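Local structure of putative uncharacterized protein PH1404 (Pyrococcus horikoshii, 3AF6) at residues 172-175 / 176-180; 12-15 / 16-20; 414-417 / 418-422; 474-477 / 478-482. The protein is a zinc-dependent ribonuclease that probably terminates transcription by cleaving nascent RNA at the exit channel of RNA polymerase. All coordinates share one frame; numbering follows the deposited sequence.

Contact 1 of 4, residues 172-175 / 176-180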
loop_
_atom_site.group_PDB
_atom_site.type_symbol
_atom_site.label_atom_id
_atom_site.label_comp_id
_atom_site.label_asym_id
_atom_site.label_seq_id
_atom_site.Cartn_x
_atom_site.Cartn_y
_atom_site.Cartn_z
ATOM N N ARG A 172 5.588 14.854 17.707
ATOM C CA ARG A 172 6.680 15.366 18.528
ATOM C C ARG A 172 7.392 14.216 19.231
ATOM O O ARG A 172 8.619 14.212 19.329
ATOM C CB ARG A 172 6.178 16.392 19.558
ATOM C CG ARG A 172 6.391 17.850 19.122
ATOM C CD ARG A 172 6.202 18.852 20.269
ATOM N NE ARG A 172 4.798 19.148 20.561
ATOM C CZ ARG A 172 3.998 19.869 19.777
ATOM N NH1 ARG A 172 4.451 20.380 18.637
ATOM N NH2 ARG A 172 2.739 20.085 20.137
ATOM N N GLN A 173 6.625 13.237 19.712
ATOM C CA GLN A 173 7.207 12.079 20.384
ATOM C C GLN A 173 8.104 11.303 19.422
ATOM O O GLN A 173 9.289 11.109 19.696
ATOM C CB GLN A 173 6.106 11.166 20.921
ATOM C CG GLN A 173 5.404 11.700 22.161
ATOM C CD GLN A 173 4.161 10.893 22.522
ATOM O OE1 GLN A 173 3.627 11.005 23.632
ATOM N NE2 GLN A 173 3.689 10.082 21.577
ATOM N N VAL A 174 7.543 10.868 18.297
ATOM C CA VAL A 174 8.314 10.130 17.296
ATOM C C VAL A 174 9.662 10.812 17.058
ATOM O O VAL A 174 10.716 10.163 17.068
ATOM C CB VAL A 174 7.562 10.063 15.943
ATOM C CG1 VAL A 174 8.471 9.502 14.866
ATOM C CG2 VAL A 174 6.319 9.201 16.080
ATOM N N GLY A 175 9.614 12.127 16.851
ATOM C CA GLY A 175 10.819 12.896 16.604
ATOM C C GLY A 175 11.863 12.812 17.698
ATOM O O GLY A 175 13.043 12.615 17.410
ATOM N N ARG A 176 11.436 12.959 18.949
ATOM C CA ARG A 176 12.365 12.908 20.076
ATOM C C ARG A 176 12.957 11.513 20.141
ATOM O O ARG A 176 14.064 11.311 20.644
ATOM C CB ARG A 176 11.646 13.243 21.390
ATOM C CG ARG A 176 10.691 14.426 21.279
ATOM C CD ARG A 176 10.189 14.906 22.622
ATOM N NE ARG A 176 11.187 15.737 23.284
ATOM C CZ ARG A 176 11.766 15.427 24.438
ATOM N NH1 ARG A 176 11.442 14.298 25.064
ATOM N NH2 ARG A 176 12.675 16.239 24.960
ATOM N N ASN A 177 12.191 10.554 19.622
ATOM C CA ASN A 177 12.609 9.160 19.566
ATOM C C ASN A 177 13.655 8.998 18.478
ATOM O O ASN A 177 14.776 8.580 18.745
ATOM C CB ASN A 177 11.423 8.264 19.231
ATOM C CG ASN A 177 11.001 7.406 20.395
ATOM O OD1 ASN A 177 11.831 6.726 21.011
ATOM N ND2 ASN A 177 9.699 7.417 20.702
ATOM N N ILE A 178 13.280 9.341 17.248
ATOM C CA ILE A 178 14.190 9.214 16.123
ATOM C C ILE A 178 15.542 9.864 16.406
ATOM O O ILE A 178 16.576 9.418 15.901
ATOM C CB ILE A 178 13.589 9.834 14.833
ATOM C CG1 ILE A 178 12.271 9.138 14.482
ATOM C CG2 ILE A 178 14.585 9.712 13.671
ATOM C CD1 ILE A 178 11.598 9.689 13.230
ATOM N N TYR A 179 15.539 10.908 17.229
ATOM C CA TYR A 179 16.777 11.612 17.541
ATOM C C TYR A 179 17.220 11.477 18.996
ATOM O O TYR A 179 17.845 12.384 19.555
ATOM C CB TYR A 179 16.620 13.078 17.148
ATOM C CG TYR A 179 16.341 13.211 15.674
ATOM C CD1 TYR A 179 17.375 13.099 14.745
ATOM C CD2 TYR A 179 15.034 13.326 15.196
ATOM C CE1 TYR A 179 17.121 13.087 13.376
ATOM C CE2 TYR A 179 14.771 13.314 13.821
ATOM C CZ TYR A 179 15.825 13.189 12.922
ATOM O OH TYR A 179 15.592 13.138 11.569
ATOM N N ARG A 180 16.908 10.328 19.597
ATOM C CA ARG A 180 17.288 10.068 20.976
ATOM C C ARG A 180 18.814 10.109 21.097
ATOM O O ARG A 180 19.370 10.022 22.196
ATOM C CB ARG A 180 16.740 8.706 21.442
ATOM C CG ARG A 180 17.119 7.505 20.574
ATOM C CD ARG A 180 16.691 6.198 21.227
ATOM N NE ARG A 180 16.820 5.042 20.342
ATOM C CZ ARG A 180 16.019 4.791 19.311
ATOM N NH1 ARG A 180 15.029 5.619 19.028
ATOM N NH2 ARG A 180 16.191 3.705 18.570
#

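Contact 2 of 4, residues 12-15 / 16-20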
loop_
_atom_site.group_PDB
_atom_site.type_symbol
_atom_site.label_atom_id
_atom_site.label_comp_id
_atom_site.label_asym_id
_atom_site.label_seq_id
_atom_site.Cartn_x
_atom_site.Cartn_y
_atom_site.Cartn_z
ATOM N N ASP A 12 16.542 17.253 22.689
ATOM C CA ASP A 12 16.601 18.705 22.866
ATOM C C ASP A 12 18.034 19.168 23.084
ATOM O O ASP A 12 18.358 20.345 22.927
ATOM C CB ASP A 12 15.697 19.146 24.029
ATOM C CG ASP A 12 15.908 18.323 25.280
ATOM O OD1 ASP A 12 15.098 18.465 26.221
ATOM O OD2 ASP A 12 16.883 17.540 25.321
ATOM N N GLN A 13 18.890 18.221 23.438
ATOM C CA GLN A 13 20.300 18.487 23.645
ATOM C C GLN A 13 20.893 18.630 22.240
ATOM O O GLN A 13 21.819 19.406 22.012
ATOM C CB GLN A 13 20.917 17.303 24.385
ATOM C CG GLN A 13 22.368 17.451 24.785
ATOM C CD GLN A 13 22.861 16.223 25.537
ATOM O OE1 GLN A 13 22.314 15.857 26.584
ATOM N NE2 GLN A 13 23.895 15.574 25.003
ATOM N N ILE A 14 20.328 17.871 21.303
ATOM C CA ILE A 14 20.750 17.883 19.902
ATOM C C ILE A 14 20.142 19.085 19.184
ATOM O O ILE A 14 20.767 19.668 18.301
ATOM C CB ILE A 14 20.308 16.584 19.171
ATOM C CG1 ILE A 14 20.994 15.373 19.808
ATOM C CG2 ILE A 14 20.637 16.675 17.685
ATOM C CD1 ILE A 14 20.618 14.051 19.189
ATOM N N LEU A 15 18.914 19.438 19.560
ATOM C CA LEU A 15 18.220 20.583 18.976
ATOM C C LEU A 15 18.980 21.841 19.380
ATOM O O LEU A 15 19.051 22.817 18.636
ATOM C CB LEU A 15 16.782 20.667 19.504
ATOM C CG LEU A 15 15.726 19.740 18.900
ATOM C CD1 LEU A 15 14.450 19.802 19.721
ATOM C CD2 LEU A 15 15.456 20.150 17.466
ATOM N N ARG A 16 19.548 21.795 20.576
ATOM C CA ARG A 16 20.314 22.902 21.124
ATOM C C ARG A 16 21.522 23.194 20.229
ATOM O O ARG A 16 22.090 24.283 20.272
ATOM C CB ARG A 16 20.754 22.535 22.540
ATOM C CG ARG A 16 21.310 23.662 23.375
ATOM C CD ARG A 16 21.468 23.180 24.803
ATOM N NE ARG A 16 20.171 22.924 25.427
ATOM C CZ ARG A 16 19.926 21.933 26.282
ATOM N NH1 ARG A 16 18.713 21.792 26.800
ATOM N NH2 ARG A 16 20.885 21.074 26.605
ATOM N N ASP A 17 21.911 22.214 19.419
ATOM C CA ASP A 17 23.035 22.385 18.505
ATOM C C ASP A 17 22.499 22.685 17.110
ATOM O O ASP A 17 23.183 23.288 16.286
ATOM C CB ASP A 17 23.906 21.126 18.475
ATOM C CG ASP A 17 24.524 20.815 19.823
ATOM O OD1 ASP A 17 25.338 19.868 19.906
ATOM O OD2 ASP A 17 24.192 21.515 20.804
ATOM N N ILE A 18 21.271 22.249 16.851
ATOM C CA ILE A 18 20.624 22.500 15.568
ATOM C C ILE A 18 20.259 23.981 15.573
ATOM O O ILE A 18 20.543 24.717 14.628
ATOM C CB ILE A 18 19.318 21.670 15.409
ATOM C CG1 ILE A 18 19.633 20.169 15.380
ATOM C CG2 ILE A 18 18.582 22.090 14.141
ATOM C CD1 ILE A 18 20.396 19.715 14.151
ATOM N N ARG A 19 19.633 24.405 16.665
ATOM C CA ARG A 19 19.213 25.787 16.836
ATOM C C ARG A 19 20.401 26.740 16.818
ATOM O O ARG A 19 20.251 27.930 16.543
ATOM C CB ARG A 19 18.434 25.928 18.148
ATOM C CG ARG A 19 17.114 25.168 18.144
ATOM C CD ARG A 19 16.429 25.181 19.504
ATOM N NE ARG A 19 15.047 24.716 19.408
ATOM C CZ ARG A 19 14.223 24.579 20.441
ATOM N NH1 ARG A 19 14.640 24.867 21.666
ATOM N NH2 ARG A 19 12.976 24.168 20.248
ATOM N N ALA A 20 21.586 26.210 17.100
ATOM C CA ALA A 20 22.793 27.025 17.113
ATOM C C ALA A 20 23.338 27.241 15.705
ATOM O O ALA A 20 24.117 28.164 15.469
ATOM C CB ALA A 20 23.849 26.369 17.983
#

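Contact 3 of 4, residues 414-417 / 418-422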
loop_
_atom_site.group_PDB
_atom_site.type_symbol
_atom_site.label_atom_id
_atom_site.label_comp_id
_atom_site.label_asym_id
_atom_site.label_seq_id
_atom_site.Cartn_x
_atom_site.Cartn_y
_atom_site.Cartn_z
ATOM N N GLU A 414 -11.325 -14.766 -25.183
ATOM C CA GLU A 414 -11.762 -16.012 -25.777
ATOM C C GLU A 414 -12.806 -16.675 -24.892
ATOM O O GLU A 414 -13.950 -16.865 -25.309
ATOM C CB GLU A 414 -10.552 -16.921 -25.963
ATOM C CG GLU A 414 -10.840 -18.285 -26.532
ATOM C CD GLU A 414 -9.558 -19.054 -26.815
ATOM O OE1 GLU A 414 -9.642 -20.244 -27.193
ATOM O OE2 GLU A 414 -8.463 -18.463 -26.664
ATOM N N VAL A 415 -12.415 -17.008 -23.663
ATOM C CA VAL A 415 -13.311 -17.653 -22.704
ATOM C C VAL A 415 -14.630 -16.900 -22.522
ATOM O O VAL A 415 -15.691 -17.515 -22.414
ATOM C CB VAL A 415 -12.620 -17.819 -21.324
ATOM C CG1 VAL A 415 -13.638 -18.238 -20.263
ATOM C CG2 VAL A 415 -11.521 -18.862 -21.430
ATOM N N ILE A 416 -14.561 -15.572 -22.484
ATOM C CA ILE A 416 -15.763 -14.761 -22.322
ATOM C C ILE A 416 -16.733 -14.990 -23.485
ATOM O O ILE A 416 -17.931 -15.180 -23.271
ATOM C CB ILE A 416 -15.417 -13.255 -22.223
ATOM C CG1 ILE A 416 -14.733 -12.969 -20.889
ATOM C CG2 ILE A 416 -16.677 -12.410 -22.354
ATOM C CD1 ILE A 416 -14.327 -11.525 -20.707
ATOM N N HIS A 417 -16.215 -14.982 -24.711
ATOM C CA HIS A 417 -17.055 -15.191 -25.884
ATOM C C HIS A 417 -17.719 -16.561 -25.880
ATOM O O HIS A 417 -18.921 -16.670 -26.113
ATOM C CB HIS A 417 -16.234 -15.007 -27.160
ATOM C CG HIS A 417 -15.944 -13.576 -27.482
ATOM N ND1 HIS A 417 -14.979 -13.196 -28.391
ATOM C CD2 HIS A 417 -16.492 -12.430 -27.014
ATOM C CE1 HIS A 417 -14.943 -11.877 -28.467
ATOM N NE2 HIS A 417 -15.853 -11.388 -27.641
ATOM N N ASN A 418 -16.936 -17.601 -25.612
ATOM C CA ASN A 418 -17.453 -18.964 -25.570
ATOM C C ASN A 418 -18.398 -19.168 -24.391
ATOM O O ASN A 418 -19.021 -20.227 -24.260
ATOM C CB ASN A 418 -16.301 -19.962 -25.467
ATOM C CG ASN A 418 -15.455 -20.002 -26.721
ATOM O OD1 ASN A 418 -14.894 -18.987 -27.139
ATOM N ND2 ASN A 418 -15.359 -21.179 -27.331
ATOM N N THR A 419 -18.491 -18.158 -23.532
ATOM C CA THR A 419 -19.356 -18.214 -22.359
ATOM C C THR A 419 -20.616 -17.392 -22.611
ATOM O O THR A 419 -21.728 -17.868 -22.384
ATOM C CB THR A 419 -18.630 -17.668 -21.096
ATOM O OG1 THR A 419 -17.519 -18.514 -20.772
ATOM C CG2 THR A 419 -19.577 -17.620 -19.909
ATOM N N ILE A 420 -20.442 -16.159 -23.075
ATOM C CA ILE A 420 -21.581 -15.295 -23.364
ATOM C C ILE A 420 -22.434 -15.978 -24.423
ATOM O O ILE A 420 -23.662 -15.970 -24.357
ATOM C CB ILE A 420 -21.144 -13.933 -23.938
ATOM C CG1 ILE A 420 -20.129 -13.259 -23.014
ATOM C CG2 ILE A 420 -22.363 -13.047 -24.127
ATOM C CD1 ILE A 420 -20.647 -12.990 -21.626
ATOM N N LYS A 421 -21.758 -16.568 -25.403
ATOM C CA LYS A 421 -22.427 -17.260 -26.495
ATOM C C LYS A 421 -23.387 -18.326 -25.986
ATOM O O LYS A 421 -24.565 -18.311 -26.337
ATOM C CB LYS A 421 -21.392 -17.894 -27.432
ATOM C CG LYS A 421 -21.406 -17.328 -28.850
ATOM C CD LYS A 421 -21.156 -15.821 -28.864
ATOM C CE LYS A 421 -21.217 -15.257 -30.286
ATOM N NZ LYS A 421 -21.012 -13.776 -30.328
ATOM N N ARG A 422 -22.892 -19.247 -25.163
ATOM C CA ARG A 422 -23.752 -20.300 -24.631
ATOM C C ARG A 422 -24.672 -19.770 -23.534
ATOM O O ARG A 422 -25.203 -20.534 -22.723
ATOM C CB ARG A 422 -22.913 -21.469 -24.110
ATOM C CG ARG A 422 -21.874 -21.098 -23.083
ATOM C CD ARG A 422 -20.982 -22.288 -22.780
ATOM N NE ARG A 422 -19.979 -21.960 -21.770
ATOM C CZ ARG A 422 -19.074 -22.815 -21.306
ATOM N NH1 ARG A 422 -19.032 -24.062 -21.760
ATOM N NH2 ARG A 422 -18.218 -22.422 -20.374
#

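Contact 4 of 4, residues 474-477 / 478-482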
loop_
_atom_site.group_PDB
_atom_site.type_symbol
_atom_site.label_atom_id
_atom_site.label_comp_id
_atom_site.label_asym_id
_atom_site.label_seq_id
_atom_site.Cartn_x
_atom_site.Cartn_y
_atom_site.Cartn_z
ATOM N N GLU A 474 0.260 10.115 -9.978
ATOM C CA GLU A 474 1.711 10.003 -9.911
ATOM C C GLU A 474 2.217 8.608 -9.534
ATOM O O GLU A 474 3.391 8.296 -9.736
ATOM C CB GLU A 474 2.279 11.027 -8.929
ATOM C CG GLU A 474 2.310 12.453 -9.467
ATOM C CD GLU A 474 3.051 13.408 -8.540
ATOM O OE1 GLU A 474 4.212 13.108 -8.179
ATOM O OE2 GLU A 474 2.476 14.459 -8.175
ATOM N N TYR A 475 1.345 7.770 -8.983
ATOM C CA TYR A 475 1.754 6.431 -8.595
ATOM C C TYR A 475 1.510 5.397 -9.678
ATOM O O TYR A 475 1.894 4.237 -9.545
ATOM C CB TYR A 475 1.082 6.024 -7.277
ATOM C CG TYR A 475 1.842 6.536 -6.075
ATOM C CD1 TYR A 475 1.594 7.812 -5.552
ATOM C CD2 TYR A 475 2.887 5.783 -5.519
ATOM C CE1 TYR A 475 2.373 8.329 -4.507
ATOM C CE2 TYR A 475 3.670 6.287 -4.478
ATOM C CZ TYR A 475 3.409 7.563 -3.983
ATOM O OH TYR A 475 4.211 8.075 -2.998
ATOM N N LEU A 476 0.876 5.821 -10.761
ATOM C CA LEU A 476 0.619 4.929 -11.885
ATOM C C LEU A 476 1.729 5.143 -12.908
ATOM O O LEU A 476 2.584 6.022 -12.744
ATOM C CB LEU A 476 -0.747 5.231 -12.516
ATOM C CG LEU A 476 -1.978 4.817 -11.692
ATOM C CD1 LEU A 476 -3.246 5.405 -12.316
ATOM C CD2 LEU A 476 -2.079 3.287 -11.623
ATOM N N SER A 477 1.731 4.325 -13.952
ATOM C CA SER A 477 2.733 4.459 -14.999
ATOM C C SER A 477 2.564 5.828 -15.644
ATOM O O SER A 477 1.461 6.384 -15.660
ATOM C CB SER A 477 2.547 3.378 -16.056
ATOM O OG SER A 477 1.279 3.512 -16.665
ATOM N N ARG A 478 3.662 6.364 -16.169
ATOM C CA ARG A 478 3.664 7.660 -16.828
ATOM C C ARG A 478 2.574 7.790 -17.885
ATOM O O ARG A 478 1.953 8.843 -18.014
ATOM C CB ARG A 478 5.032 7.910 -17.459
ATOM C CG ARG A 478 6.022 8.534 -16.499
ATOM C CD ARG A 478 7.443 8.394 -16.986
ATOM N NE ARG A 478 7.927 7.023 -16.876
ATOM C CZ ARG A 478 9.190 6.662 -17.085
ATOM N NH1 ARG A 478 10.104 7.568 -17.423
ATOM N NH2 ARG A 478 9.543 5.393 -16.940
ATOM N N ARG A 479 2.336 6.721 -18.636
ATOM C CA ARG A 479 1.311 6.752 -19.669
ATOM C C ARG A 479 -0.064 6.945 -19.054
ATOM O O ARG A 479 -0.728 7.960 -19.276
ATOM C CB ARG A 479 1.331 5.460 -20.485
ATOM C CG ARG A 479 0.387 5.488 -21.673
ATOM C CD ARG A 479 0.696 4.386 -22.680
ATOM N NE ARG A 479 -0.019 3.146 -22.387
ATOM C CZ ARG A 479 0.028 2.060 -23.155
ATOM N NH1 ARG A 479 0.767 2.067 -24.261
ATOM N NH2 ARG A 479 -0.673 0.974 -22.829
ATOM N N LEU A 480 -0.485 5.963 -18.271
ATOM C CA LEU A 480 -1.781 6.011 -17.618
ATOM C C LEU A 480 -1.919 7.289 -16.791
ATOM O O LEU A 480 -3.024 7.790 -16.610
ATOM C CB LEU A 480 -1.946 4.784 -16.720
ATOM C CG LEU A 480 -3.332 4.154 -16.613
ATOM C CD1 LEU A 480 -3.256 2.946 -15.696
ATOM C CD2 LEU A 480 -4.323 5.159 -16.084
ATOM N N ARG A 481 -0.800 7.821 -16.300
ATOM C CA ARG A 481 -0.834 9.032 -15.487
ATOM C C ARG A 481 -1.284 10.257 -16.259
ATOM O O ARG A 481 -2.269 10.901 -15.896
ATOM C CB ARG A 481 0.532 9.336 -14.889
ATOM C CG ARG A 481 0.485 10.538 -13.964
ATOM C CD ARG A 481 1.852 11.113 -13.710
ATOM N NE ARG A 481 2.825 10.050 -13.539
ATOM C CZ ARG A 481 4.056 10.241 -13.087
ATOM N NH1 ARG A 481 4.879 9.207 -12.969
ATOM N NH2 ARG A 481 4.453 11.462 -12.739
ATOM N N GLU A 482 -0.539 10.592 -17.309
ATOM C CA GLU A 482 -0.857 11.748 -18.143
ATOM C C GLU A 482 -2.268 11.572 -18.710
ATOM O O GLU A 482 -3.047 12.521 -18.795
ATOM C CB GLU A 482 0.164 11.867 -19.279
ATOM C CG GLU A 482 1.621 11.918 -18.812
ATOM C CD GLU A 482 1.953 13.166 -17.994
ATOM O OE1 GLU A 482 1.814 14.287 -18.529
ATOM O OE2 GLU A 482 2.361 13.027 -16.817
#

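Contact 1 of 4, residues 172-175 / 176-180
The Tyr-179 ring meets the carbonyl of Gly-175 at its edge: Gly-175 O lies near the ring plane, 3.1 Å from CD2. Over one face sits the methyl CG2 of the preceding residue, Ile-178, 3.6 Å above the plane and offset toward the rim. The ring also stacks with Phe-37, while its hydroxyl is hydrogen-bonded to Pro-40 O. With chi1 at -60°, CG stands beside the backbone N, and the ring swings back toward the preceding turn of helix 164-178. Tyr-179 is the first residue to depart from helical backbone angles, yet its N still donates to Gly-175 O at 3.0 Å. One residue earlier, the bond from Ile-178 N to Val-174 O is straighter, 171° at the hydrogen, and 2.7 Å long. The side chains of these two residues lie side by side, pointing the same way, and touch through Val-174 CG1 and Ile-178 CD1 at 3.5 Å. Both branched aliphatics also pack on Tyr-279 of strand 278-280, so apolar residues suit this buried flank. Arg-172, partly exposed, instead reaches away to a salt bridge with Glu-36. In this part of the archaeal CPSF-KH region, the chemistry implies a divided role for Tyr-179: its N keeps a bond to the fourth residue back although its backbone has left helical angles, while its ring is buried and its hydroxyl satisfied by the Pro-40 carbonyl.

Contact 2 of 4, residues 12-15 / 16-20
Arg-16 folds back along the helix over Asp-12 and Gln-13, one turn before it. Its CB lies 3.3 Å from both Asp-12 O and Gln-13 O. From there CG leaves anti to the backbone N (chi1 -168°), and a bend at chi3 turns the end of the chain. NE and CZ each come to 4.0 Å from Asp-12 O, which lies over one face of the guanidinium, offset toward its rim. At the tip, NH2 reaches 4.0 Å from Gln-13 CA, whereas NH1 stays 4.9 Å from Asp-12 OD2, a distance at which opposite charges may attract without touching. A long, flexible arginine suits this exposed flank of helix 11-22, which belongs to the first KH module, KHa, of a KH-II type domain. The inner flank is apolar: Leu-15 and Ile-18 both pack on Leu-42 of strand 41-46, joining the helix to that strand. Where the helix is kinked, Ile-14 O accepts from both Asp-17 N and Ile-18 N, the former well above the carbonyl plane. The bond from Arg-19 N to Leu-15 O is much straighter at 174°. Arg-19 also lays the methylenes of its extended side chain beside that carbonyl, with CG 3.1 Å from Leu-15 O, and its NH2 goes on to hydrogen-bond Ile-35 O.

Contact 3 of 4, residues 414-417 / 418-422
Rotation about the first side-chain bond of Thr-419 (chi1 -65°) sets OG1 beside its own backbone N, facing the turn that holds Val-415. The hydroxyl donates to Val-415 O at 2.7 Å, tilted 33° from the carbonyl plane, and CG1 of Val-415 lies alongside at 3.9 Å from OG1. Threonine fits this buried position because it satisfies its hydroxyl on the helix's own backbone; the same OG1 is also hydrogen-bonded to Ser-544 OG. In Ile-416 it is the methyl CG2 that stands anti to the backbone N, while Ile-420 has CG1 beside its N. The two isoleucines therefore run side by side, pointing the same way, and Ile-416 CG2 touches Ile-420 CG1 at 3.6 Å. These residues belong to the C-terminal part of helix 405-420 of the beta-CASP region, whose core is a parallel six-stranded sheet. The helix leads into strand 425-429, one of the inner strands, and folds back on it: Ile-416 and Thr-419 both press on Val-426. Ile-416 also reaches Leu-443 of the next helix, 435-447, so branched aliphatics suit this side. Ile-416 O serves two donors, Ile-420 N in an almost straight bond and Thr-419 N from above the carbonyl plane. On the outer side, Asn-418 N bonds to Glu-414 O at 3.1 Å and Lys-421 N to His-417 O at 2.9 Å. Arg-422 makes a salt bridge with Glu-584.

Contact 4 of 4, residues 474-477 / 478-482
Ser-477 O receives the backbone N of Arg-481 at 2.8 Å, the first full-turn bond of helix 478-482. Ser-477 occupies the N-cap position, and its chi1 of 62° turns OG toward the opening turn, where it accepts from Leu-480 N. That capping bond is weak, at 3.4 Å, but serine is well chosen: a short side chain with an acceptor can meet an amide at the start of a helix, where the preceding turn offers no carbonyl. Arg-481 doubles back over the residues leading into the cap. Bent at chi3, it brings its guanidinium over the 3-10 turn, so that Glu-474 O lies 3.6 Å above one face, offset toward the rim, while Ser-477 O is near the plane at an edge. The carboxylate of Glu-474 is turned only 21° from the guanidinium plane, yet OE1 and NH2 of Arg-481 remain 4.9 Å apart, so any attraction is probably long-range. On the apolar side, Leu-476 CD1 meets Leu-480 CD2 at 3.9 Å, the two side chains crossing at a slant. Both leucines pack on Leu-375, whose backbone is hydrogen-bonded to Ser-477, and Arg-478 makes a salt bridge with Glu-377. The connection between helices 462-471 and 478-482 is thus fixed against the loop containing Leu-375, while Tyr-475 reaches across to Pro-282 and Pro-283 at the start of helix 282-301.

How the contacts relate
Contacts 1 and 2 are neighbours in the KH region, their centres 13 Å apart. They touch through a long, weak ion pair, Arg-176 NH2 to Asp-12 OD1 at 3.5 Å, and through packing of Ile-14 CD1 on Tyr-179 O. Contacts 3 and 4 both belong to the beta-CASP region but do not meet, their nearest atoms being about 19 Å apart. Contact 3 lies across the molecule from the KH pair, with its centre about 70 Å from that of contact 2. Contact 4 is nearer the metal site: the side chain of Leu-476 is about 11 Å from that of the zinc ligand His-344. A sulfate, probably from the crystallisation liquor, lies beside Glu-474.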